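Uncharacterized protein (Bacteroides ovatus, PDB 4IRT) is of unknown function but, as a BNR-repeat protein of the beta-propeller clan, is a putative neuraminidase that may act on sialic acid-containing glycans. Local coordinates at residues A[209-214]-A[237-242]; A[168-173]-A[229-234]; A[263-268]-A[282-287]. All blocks are in the same frame, centred on the assembly; numbering follows the deposited sequence. Where two conformers were deposited one is given.

The chain is built of antiparallel four-stranded sheets, consistent with the blades of a beta-propeller, and contacts 1 and 3 are buried strand pairings in adjacent ones; their centres are about 11 Å apart, and Tyr211 and Ile209 of contact 1 pack on Pro264, Ile266 and Thr268 of contact 3. Contact 2 is only partly buried and joins two loops through a single bridge. It meets contact 1 at Tyr229, whose OH probably hydrogen-bonds to Tyr211 O and Glu239 N. Sulfur-aromatic and carboxylate contacts mark contact 1, aliphatic and proline packing contact 2, and aromatic packing beside a hydrated turn contact 3.

Contact 1 (A[209-214]-A[237-242]); sequences ICYARS and NAEYAC. With EDO (1,2-ethanediol), chain M.
Cys210 and Tyr240 have similar first torsions: SG of the cysteine and CG of the tyrosine each stand anti to their own carbonyl carbon (chi1 -62° and -71°). Because the two residues form a non-hydrogen-bonded antiparallel pair, this brings the sulfur over the phenol ring. SG of Cys210 lies 3.7 Å from the centroid of the Tyr240 ring, above one face and displaced toward the rim near CE2, a Cys sulfur-aromatic contact. CB of Ala238 reaches the same sulfur, Cys210 SG, at 3.8 Å. Tyr240 OH is hydrogen-bonded to Leu235 O and Trp197 NE1, which fixes the far end of the ring.

Tyr211 and Glu239 occupy the other face, side by side and pointing the same way. The carboxylate stands nearly perpendicular to the ring, 85° between planes, and OE1 of Glu239 sits in the ring plane at its edge, 3.7 Å from Tyr211 CD2. OE2 of Glu239 is held elsewhere, by Thr224 OG1 and Trp290 NE1. Tyr211 OH accepts from Arg213 NH1 at 2.9 Å and also pairs with His192 ND1. NE and NH2 of Arg213 each donate to a 1,2-ethanediol, probably from the crystallisation liquor.

Along the backbone, Ala241 and Cys242 both face Ile209, a classic beta bulge where the outermost strand 239-242 turns a corner. Ile209 N donates to Cys242 O (2.9 Å), and Ile209 O accepts from Cys242 N at 3.1 Å and more weakly from Ala241 N. Tyr211 N donates to Glu239 O at 3.0 Å in a bent bond. Backbone bonds thus join the strands, while the chemistry of the faces differs: a polarisable sulfur lies against an aromatic ring on one, and on the other a carboxylate lies beside a ring edge, held by partners outside the strand pair.

Contact 2 (A[168-173]-A[229-234]); sequences DILIDG and YELPIK. With EDO (1,2-ethanediol), chain K.
Ile233 offers both its backbone polar atoms to segment 168-173. Its N donates to Leu170 O (2.8 Å), and its O accepts from Asp172 N, also at 2.8 Å; both bonds are nearly straight, 174° at the hydrogen. The Asp172 donor nevertheless sits above the carbonyl plane of Ile233. Between these bonds Ile171 turns its own O the other way, where it accepts from O2 of a 1,2-ethanediol (2.7 Å), probably from the crystallisation liquor and also bonded to Leu151 N and Gly149 O.

Asp172 OD1 accepts from Glu174 N and Lys234 NZ bonds to Ser236 OG, and the opposite charges stay apart, Asp172 OD2 lying 6.8 Å from Lys234 NZ; the Lys234 backbone N is taken up by Asn237 OD1. Asp172 sets CB and OD2 each 3.6 Å from CG of Pro232, the side chains lying alongside one another. Pro232, preceded by a cis peptide, also presses CB to within 3.5 Å of Ile169 O, and CD1 of Leu170 meets CD2 of Leu231 at 3.9 Å.

A single backbone bridge thus ties the connection between strands 162-167 and 178-185 to the excursion between strands 206-214 and 239-242, consistent with neighbouring blades of a beta-propeller.

Contact 3 (A[263-268]-A[282-287]); sequences NPYIAT and IVWNDG
Tyr265 and Trp284 face each other as a non-hydrogen-bonded antiparallel pair, and CB of Trp284 sits over the tyrosine ring, 3.9 Å from the Tyr265 centroid, in a CH-pi contact. Trp284 CG takes the crowded position between backbone N and carbonyl carbon (chi1 78°), and the end of the side chain leads away. The five-membered ring of Trp284 is nearly parallel to the Tyr265 phenol ring, 7° between planes, but slid so far that the two barely overlap. Ile282 CD1 comes in at the edge of the tyrosine ring, 4.0 Å from Tyr265 CD2. Ile266 and Val283, whose side chains lie on the opposite face, form a hydrogen-bonded pair: Ile266 N to Val283 O at 2.7 Å and Val283 N to Ile266 O at 2.9 Å.

This is the beta-hairpin of strands 264-271 and 278-285, the two middle strands of a four-stranded sheet like the blade of a propeller. At its open end Asn285 makes an Asx turn, OD1 accepting from Gly287 N (2.8 Å) above the amide plane. A water donates to Asn285 OD1 at 2.7 Å and, weakly, to Asn263 OD1. CB of Asn263 packs 3.2 Å from Asn285 O; an alanine here would keep that contact but would probably leave the water without its second, weak acceptor and the turn without the amide beside it.

Farther out, Asp259 holds the Asn263 backbone N and, weakly, Tyr265 OH. His291 stacks on Trp284 and bonds to Asp286 OD2, while Ile319 and Val321 of strand 318-322 pack on Tyr265.

Contact 1 (A[209-214]-A[237-242])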
loop_
_atom_site.group_PDB
_atom_site.type_symbol
_atom_site.label_atom_id
_atom_site.label_comp_id
_atom_site.label_asym_id
_atom_site.label_seq_id
_atom_site.Cartn_x
_atom_site.Cartn_y
_atom_site.Cartn_z
ATOM N N ILE A 209 -4.337 -3.640 16.305
ATOM C CA ILE A 209 -3.261 -3.152 15.455
ATOM C C ILE A 209 -1.936 -3.415 16.150
ATOM O O ILE A 209 -1.686 -2.899 17.261
ATOM C CB ILE A 209 -3.395 -1.640 15.135
ATOM C CG1 ILE A 209 -4.799 -1.347 14.558
ATOM C CG2 ILE A 209 -2.295 -1.212 14.161
ATOM C CD1 ILE A 209 -5.044 0.085 14.110
ATOM N N CYS A 210 -1.080 -4.177 15.483
ATOM C CA CYS A 210 0.202 -4.609 16.045
ATOM C C CYS A 210 1.366 -4.027 15.221
ATOM O O CYS A 210 1.179 -3.578 14.108
ATOM C CB CYS A 210 0.293 -6.141 16.061
ATOM S SG CYS A 210 -0.958 -6.964 17.101
ATOM N N TYR A 211 2.582 -4.082 15.758
ATOM C CA TYR A 211 3.703 -3.363 15.164
ATOM C C TYR A 211 5.028 -4.082 15.415
ATOM O O TYR A 211 5.228 -4.635 16.471
ATOM C CB TYR A 211 3.783 -1.962 15.757
ATOM C CG TYR A 211 4.978 -1.178 15.279
ATOM C CD1 TYR A 211 4.956 -0.527 14.039
ATOM C CD2 TYR A 211 6.119 -1.074 16.048
ATOM C CE1 TYR A 211 6.055 0.178 13.584
ATOM C CE2 TYR A 211 7.231 -0.387 15.589
ATOM C CZ TYR A 211 7.189 0.265 14.373
ATOM O OH TYR A 211 8.261 1.006 13.921
ATOM N N ALA A 212 5.924 -4.015 14.439
ATOM C CA ALA A 212 7.293 -4.402 14.617
ATOM C C ALA A 212 8.157 -3.621 13.655
ATOM O O ALA A 212 7.653 -3.099 12.670
ATOM C CB ALA A 212 7.457 -5.895 14.367
ATOM N N ARG A 213 9.442 -3.521 13.965
ATOM C CA ARG A 213 10.411 -2.910 13.034
ATOM C C ARG A 213 11.762 -3.601 13.028
ATOM O O ARG A 213 12.156 -4.221 14.003
ATOM C CB ARG A 213 10.573 -1.416 13.305
ATOM C CG ARG A 213 10.994 -1.066 14.734
ATOM C CD ARG A 213 11.355 0.414 14.772
ATOM N NE ARG A 213 11.498 0.970 16.124
ATOM C CZ ARG A 213 10.768 1.955 16.622
ATOM N NH1 ARG A 213 9.769 2.493 15.928
ATOM N NH2 ARG A 213 11.029 2.393 17.834
ATOM N N SER A 214 12.477 -3.472 11.924
ATOM C CA SER A 214 13.770 -4.112 11.753
ATOM C C SER A 214 14.776 -3.095 11.245
ATOM O O SER A 214 14.510 -2.378 10.262
ATOM C CB SER A 214 13.711 -5.238 10.731
ATOM O OG SER A 214 15.021 -5.780 10.540
ATOM N N ASN A 237 2.882 -12.369 21.939
ATOM C CA ASN A 237 4.088 -11.536 22.120
ATOM C C ASN A 237 4.123 -10.277 21.276
ATOM O O ASN A 237 5.035 -9.448 21.427
ATOM C CB ASN A 237 5.390 -12.374 21.936
ATOM C CG ASN A 237 5.528 -12.969 20.543
ATOM O OD1 ASN A 237 4.538 -13.265 19.884
ATOM N ND2 ASN A 237 6.762 -13.144 20.090
ATOM N N ALA A 238 3.139 -10.119 20.398
ATOM C CA ALA A 238 3.108 -8.948 19.524
ATOM C C ALA A 238 3.017 -7.668 20.349
ATOM O O ALA A 238 2.387 -7.662 21.406
ATOM C CB ALA A 238 1.924 -9.030 18.585
ATOM N N GLU A 239 3.598 -6.591 19.817
ATOM C CA GLU A 239 3.412 -5.276 20.359
ATOM C C GLU A 239 2.068 -4.746 19.864
ATOM O O GLU A 239 1.846 -4.658 18.660
ATOM C CB GLU A 239 4.539 -4.312 19.955
ATOM C CG GLU A 239 4.320 -2.924 20.566
ATOM C CD GLU A 239 5.392 -1.898 20.283
ATOM O OE1 GLU A 239 6.386 -2.178 19.552
ATOM O OE2 GLU A 239 5.209 -0.771 20.827
ATOM N N TYR A 240 1.192 -4.349 20.788
ATOM C CA TYR A 240 -0.083 -3.747 20.426
ATOM C C TYR A 240 0.034 -2.234 20.342
ATOM O O TYR A 240 0.111 -1.536 21.357
ATOM C CB TYR A 240 -1.187 -4.225 21.385
ATOM C CG TYR A 240 -1.464 -5.695 21.088
ATOM C CD1 TYR A 240 -0.627 -6.703 21.599
ATOM C CD2 TYR A 240 -2.465 -6.065 20.203
ATOM C CE1 TYR A 240 -0.815 -8.042 21.261
ATOM C CE2 TYR A 240 -2.682 -7.407 19.881
ATOM C CZ TYR A 240 -1.848 -8.386 20.408
ATOM O OH TYR A 240 -2.051 -9.696 20.040
ATOM N N ALA A 241 -0.009 -1.731 19.120
ATOM C CA ALA A 241 -0.082 -0.292 18.891
ATOM C C ALA A 241 -1.443 0.274 19.308
ATOM O O ALA A 241 -1.522 1.388 19.844
ATOM C CB ALA A 241 0.212 0.042 17.447
ATOM N N CYS A 242 -2.499 -0.497 19.080
ATOM C CA CYS A 242 -3.844 -0.085 19.479
ATOM C C CYS A 242 -4.682 -1.322 19.658
ATOM O O CYS A 242 -4.864 -2.111 18.697
ATOM C CB CYS A 242 -4.469 0.882 18.469
ATOM S SG CYS A 242 -6.024 1.662 19.038
HETATM C C1 EDO M . 13.859 -0.246 19.275
HETATM O O1 EDO M . 12.995 -0.442 18.134
HETATM C C2 EDO M . 14.692 1.031 19.191
HETATM O O2 EDO M . 13.823 2.166 19.095
#

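Contact 2 (A[168-173]-A[229-234])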
loop_
_atom_site.group_PDB
_atom_site.type_symbol
_atom_site.label_atom_id
_atom_site.label_comp_id
_atom_site.label_asym_id
_atom_site.label_seq_id
_atom_site.Cartn_x
_atom_site.Cartn_y
_atom_site.Cartn_z
ATOM N N ASP A 168 10.712 -16.756 6.401
ATOM C CA ASP A 168 9.721 -17.780 6.088
ATOM C C ASP A 168 8.527 -17.669 7.007
ATOM O O ASP A 168 7.404 -17.889 6.576
ATOM C CB ASP A 168 10.341 -19.174 6.303
ATOM C CG ASP A 168 11.271 -19.565 5.187
ATOM O OD1 ASP A 168 10.788 -19.592 4.040
ATOM O OD2 ASP A 168 12.473 -19.852 5.449
ATOM N N ILE A 169 8.778 -17.445 8.295
ATOM C CA ILE A 169 7.686 -17.186 9.227
ATOM C C ILE A 169 7.987 -16.013 10.167
ATOM O O ILE A 169 8.757 -16.130 11.140
ATOM C CB ILE A 169 7.288 -18.426 10.042
ATOM C CG1 ILE A 169 7.192 -19.677 9.147
ATOM C CG2 ILE A 169 5.950 -18.166 10.719
ATOM C CD1 ILE A 169 6.636 -20.895 9.845
ATOM N N LEU A 170 7.344 -14.891 9.875
ATOM C CA LEU A 170 7.517 -13.673 10.622
ATOM C C LEU A 170 6.331 -13.434 11.543
ATOM O O LEU A 170 6.521 -13.139 12.717
ATOM C CB LEU A 170 7.677 -12.508 9.645
ATOM C CG LEU A 170 7.913 -11.132 10.241
ATOM C CD1 LEU A 170 9.055 -11.138 11.257
ATOM C CD2 LEU A 170 8.222 -10.161 9.109
ATOM N N ILE A 171 5.113 -13.583 10.999
ATOM C CA ILE A 171 3.877 -13.461 11.766
ATOM C C ILE A 171 3.218 -14.834 11.754
ATOM O O ILE A 171 3.017 -15.427 10.694
ATOM C CB ILE A 171 2.929 -12.411 11.182
ATOM C CG1 ILE A 171 3.575 -11.029 11.105
ATOM C CG2 ILE A 171 1.673 -12.283 12.016
ATOM C CD1 ILE A 171 2.734 -10.028 10.331
ATOM N N ASP A 172 2.933 -15.354 12.949
ATOM C CA ASP A 172 2.433 -16.703 13.119
ATOM C C ASP A 172 0.971 -16.645 13.541
ATOM O O ASP A 172 0.660 -16.195 14.638
ATOM C CB ASP A 172 3.273 -17.426 14.192
ATOM C CG ASP A 172 2.995 -18.916 14.278
ATOM O OD1 ASP A 172 2.133 -19.458 13.533
ATOM O OD2 ASP A 172 3.670 -19.559 15.119
ATOM N N GLY A 173 0.104 -17.113 12.652
ATOM C CA GLY A 173 -1.325 -17.257 12.922
ATOM C C GLY A 173 -1.672 -18.520 13.679
ATOM O O GLY A 173 -2.837 -18.738 13.989
ATOM N N TYR A 229 12.243 -9.023 19.436
ATOM C CA TYR A 229 11.296 -10.141 19.346
ATOM C C TYR A 229 11.969 -11.515 19.254
ATOM O O TYR A 229 12.982 -11.704 18.553
ATOM C CB TYR A 229 10.446 -10.004 18.081
ATOM C CG TYR A 229 9.285 -9.062 18.152
ATOM C CD1 TYR A 229 8.102 -9.443 18.765
ATOM C CD2 TYR A 229 9.303 -7.843 17.468
ATOM C CE1 TYR A 229 7.012 -8.617 18.775
ATOM C CE2 TYR A 229 8.195 -7.000 17.477
ATOM C CZ TYR A 229 7.039 -7.400 18.109
ATOM O OH TYR A 229 5.915 -6.591 18.122
ATOM N N GLU A 230 11.393 -12.479 19.961
ATOM C CA GLU A 230 11.654 -13.875 19.657
ATOM C C GLU A 230 10.671 -14.227 18.552
ATOM O O GLU A 230 9.454 -14.061 18.727
ATOM C CB GLU A 230 11.448 -14.734 20.894
ATOM C CG GLU A 230 12.366 -14.272 22.022
ATOM C CD GLU A 230 12.635 -15.335 23.077
ATOM O OE1 GLU A 230 12.880 -16.512 22.711
ATOM O OE2 GLU A 230 12.619 -14.979 24.276
ATOM N N LEU A 231 11.187 -14.661 17.405
ATOM C CA LEU A 231 10.335 -14.951 16.254
ATOM C C LEU A 231 9.783 -16.377 16.321
ATOM O O LEU A 231 10.409 -17.271 16.889
ATOM C CB LEU A 231 11.096 -14.734 14.923
ATOM C CG LEU A 231 11.706 -13.337 14.767
ATOM C CD1 LEU A 231 12.634 -13.296 13.571
ATOM C CD2 LEU A 231 10.604 -12.274 14.639
ATOM N N PRO A 232 8.622 -16.613 15.709
ATOM C CA PRO A 232 7.802 -15.665 14.987
ATOM C C PRO A 232 6.913 -14.861 15.936
ATOM O O PRO A 232 6.803 -15.181 17.144
ATOM C CB PRO A 232 6.953 -16.568 14.086
ATOM C CG PRO A 232 6.826 -17.843 14.839
ATOM C CD PRO A 232 8.139 -18.003 15.542
ATOM N N ILE A 233 6.269 -13.832 15.397
ATOM C CA ILE A 233 5.438 -12.979 16.234
ATOM C C ILE A 233 4.030 -13.518 16.221
ATOM O O ILE A 233 3.420 -13.631 15.152
ATOM C CB ILE A 233 5.449 -11.510 15.767
ATOM C CG1 ILE A 233 6.900 -11.022 15.584
ATOM C CG2 ILE A 233 4.713 -10.648 16.789
ATOM C CD1 ILE A 233 7.019 -9.626 14.969
ATOM N N LYS A 234 3.511 -13.803 17.416
ATOM C CA LYS A 234 2.193 -14.383 17.635
ATOM C C LYS A 234 1.288 -13.402 18.387
ATOM O O LYS A 234 1.741 -12.366 18.879
ATOM C CB LYS A 234 2.306 -15.607 18.553
ATOM C CG LYS A 234 3.262 -16.704 18.136
ATOM C CD LYS A 234 3.280 -17.831 19.179
ATOM C CE LYS A 234 3.991 -17.430 20.473
ATOM N NZ LYS A 234 3.322 -17.933 21.715
HETATM C C1 EDO K . -0.303 -14.758 9.622
HETATM O O1 EDO K . -0.782 -15.990 9.087
HETATM C C2 EDO K . 0.577 -14.040 8.586
HETATM O O2 EDO K . 1.801 -14.741 8.339
#

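Contact 3 (A[263-268]-A[282-287])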
loop_
_atom_site.group_PDB
_atom_site.type_symbol
_atom_site.label_atom_id
_atom_site.label_comp_id
_atom_site.label_asym_id
_atom_site.label_seq_id
_atom_site.Cartn_x
_atom_site.Cartn_y
_atom_site.Cartn_z
ATOM N N ASN A 263 9.825 7.519 13.431
ATOM C CA ASN A 263 8.566 7.263 14.151
ATOM C C ASN A 263 7.451 6.786 13.184
ATOM O O ASN A 263 7.265 7.395 12.127
ATOM C CB ASN A 263 8.101 8.510 14.883
ATOM C CG ASN A 263 9.032 8.878 16.027
ATOM O OD1 ASN A 263 9.548 8.013 16.745
ATOM N ND2 ASN A 263 9.287 10.137 16.151
ATOM N N PRO A 264 6.733 5.693 13.543
ATOM C CA PRO A 264 5.734 5.085 12.643
ATOM C C PRO A 264 4.368 5.713 12.788
ATOM O O PRO A 264 3.969 6.067 13.904
ATOM C CB PRO A 264 5.652 3.627 13.112
ATOM C CG PRO A 264 5.965 3.735 14.610
ATOM C CD PRO A 264 7.040 4.806 14.679
ATOM N N TYR A 265 3.656 5.778 11.666
ATOM C CA TYR A 265 2.310 6.306 11.570
ATOM C C TYR A 265 1.461 5.313 10.785
ATOM O O TYR A 265 1.893 4.848 9.740
ATOM C CB TYR A 265 2.287 7.622 10.816
ATOM C CG TYR A 265 2.971 8.747 11.528
ATOM C CD1 TYR A 265 4.345 8.802 11.567
ATOM C CD2 TYR A 265 2.249 9.740 12.156
ATOM C CE1 TYR A 265 4.999 9.839 12.218
ATOM C CE2 TYR A 265 2.888 10.778 12.822
ATOM C CZ TYR A 265 4.265 10.818 12.852
ATOM O OH TYR A 265 4.943 11.836 13.493
ATOM N N ILE A 266 0.272 4.979 11.297
ATOM C CA ILE A 266 -0.603 3.972 10.654
ATOM C C ILE A 266 -1.972 4.592 10.389
ATOM O O ILE A 266 -2.549 5.155 11.290
ATOM C CB ILE A 266 -0.781 2.744 11.556
ATOM C CG1 ILE A 266 0.580 2.131 11.889
ATOM C CG2 ILE A 266 -1.735 1.740 10.897
ATOM C CD1 ILE A 266 0.659 1.271 13.154
ATOM N N ALA A 267 -2.466 4.490 9.158
ATOM C CA ALA A 267 -3.751 5.084 8.764
ATOM C C ALA A 267 -4.783 4.000 8.501
ATOM O O ALA A 267 -4.530 3.032 7.774
ATOM C CB ALA A 267 -3.580 5.952 7.534
ATOM N N THR A 268 -5.944 4.142 9.125
ATOM C CA THR A 268 -6.988 3.156 9.022
ATOM C C THR A 268 -8.312 3.767 9.440
ATOM O O THR A 268 -8.453 5.007 9.476
ATOM C CB THR A 268 -6.658 1.850 9.825
ATOM O OG1 THR A 268 -7.634 0.858 9.541
ATOM C CG2 THR A 268 -6.640 2.106 11.351
ATOM N N ILE A 282 -5.711 7.931 12.726
ATOM C CA ILE A 282 -4.273 7.745 12.659
ATOM C C ILE A 282 -3.749 7.230 14.010
ATOM O O ILE A 282 -4.208 7.664 15.069
ATOM C CB ILE A 282 -3.569 9.054 12.193
ATOM C CG1 ILE A 282 -2.125 8.778 11.794
ATOM C CG2 ILE A 282 -3.655 10.154 13.251
ATOM C CD1 ILE A 282 -1.514 9.860 10.934
ATOM N N VAL A 283 -2.793 6.302 13.953
ATOM C CA VAL A 283 -2.141 5.734 15.134
ATOM C C VAL A 283 -0.646 5.913 14.907
ATOM O O VAL A 283 -0.134 5.538 13.862
ATOM C CB VAL A 283 -2.497 4.252 15.264
ATOM C CG1 VAL A 283 -1.712 3.537 16.356
ATOM C CG2 VAL A 283 -3.992 4.066 15.428
ATOM N N TRP A 284 0.068 6.440 15.887
ATOM C CA TRP A 284 1.496 6.661 15.741
ATOM C C TRP A 284 2.217 6.575 17.073
ATOM O O TRP A 284 1.585 6.663 18.142
ATOM C CB TRP A 284 1.768 8.024 15.087
ATOM C CG TRP A 284 1.635 9.232 16.020
ATOM C CD1 TRP A 284 2.661 9.928 16.629
ATOM C CD2 TRP A 284 0.420 9.871 16.441
ATOM N NE1 TRP A 284 2.144 10.947 17.402
ATOM C CE2 TRP A 284 0.783 10.924 17.323
ATOM C CE3 TRP A 284 -0.944 9.639 16.192
ATOM C CZ2 TRP A 284 -0.152 11.751 17.906
ATOM C CZ3 TRP A 284 -1.865 10.478 16.768
ATOM C CH2 TRP A 284 -1.456 11.518 17.643
ATOM N N ASN A 285 3.526 6.376 16.992
ATOM C CA ASN A 285 4.375 6.233 18.166
ATOM C C ASN A 285 5.431 7.315 18.116
ATOM O O ASN A 285 6.018 7.526 17.063
ATOM C CB ASN A 285 5.049 4.867 18.175
ATOM C CG ASN A 285 5.846 4.617 19.447
ATOM O OD1 ASN A 285 7.012 5.002 19.547
ATOM N ND2 ASN A 285 5.199 4.004 20.434
ATOM N N ASP A 286 5.613 8.018 19.228
ATOM C CA ASP A 286 6.513 9.184 19.304
ATOM C C ASP A 286 7.917 8.837 19.829
ATOM O O ASP A 286 8.766 9.724 20.062
ATOM C CB ASP A 286 5.861 10.312 20.124
ATOM C CG ASP A 286 5.619 9.938 21.570
ATOM O OD1 ASP A 286 6.208 8.943 22.046
ATOM O OD2 ASP A 286 4.832 10.656 22.239
ATOM N N GLY A 287 8.166 7.554 19.974
ATOM C CA GLY A 287 9.403 7.019 20.532
ATOM C C GLY A 287 9.113 6.433 21.898
ATOM O O GLY A 287 9.800 5.528 22.339
HETATM O O HOH W 1 8.873 4.769 17.552
#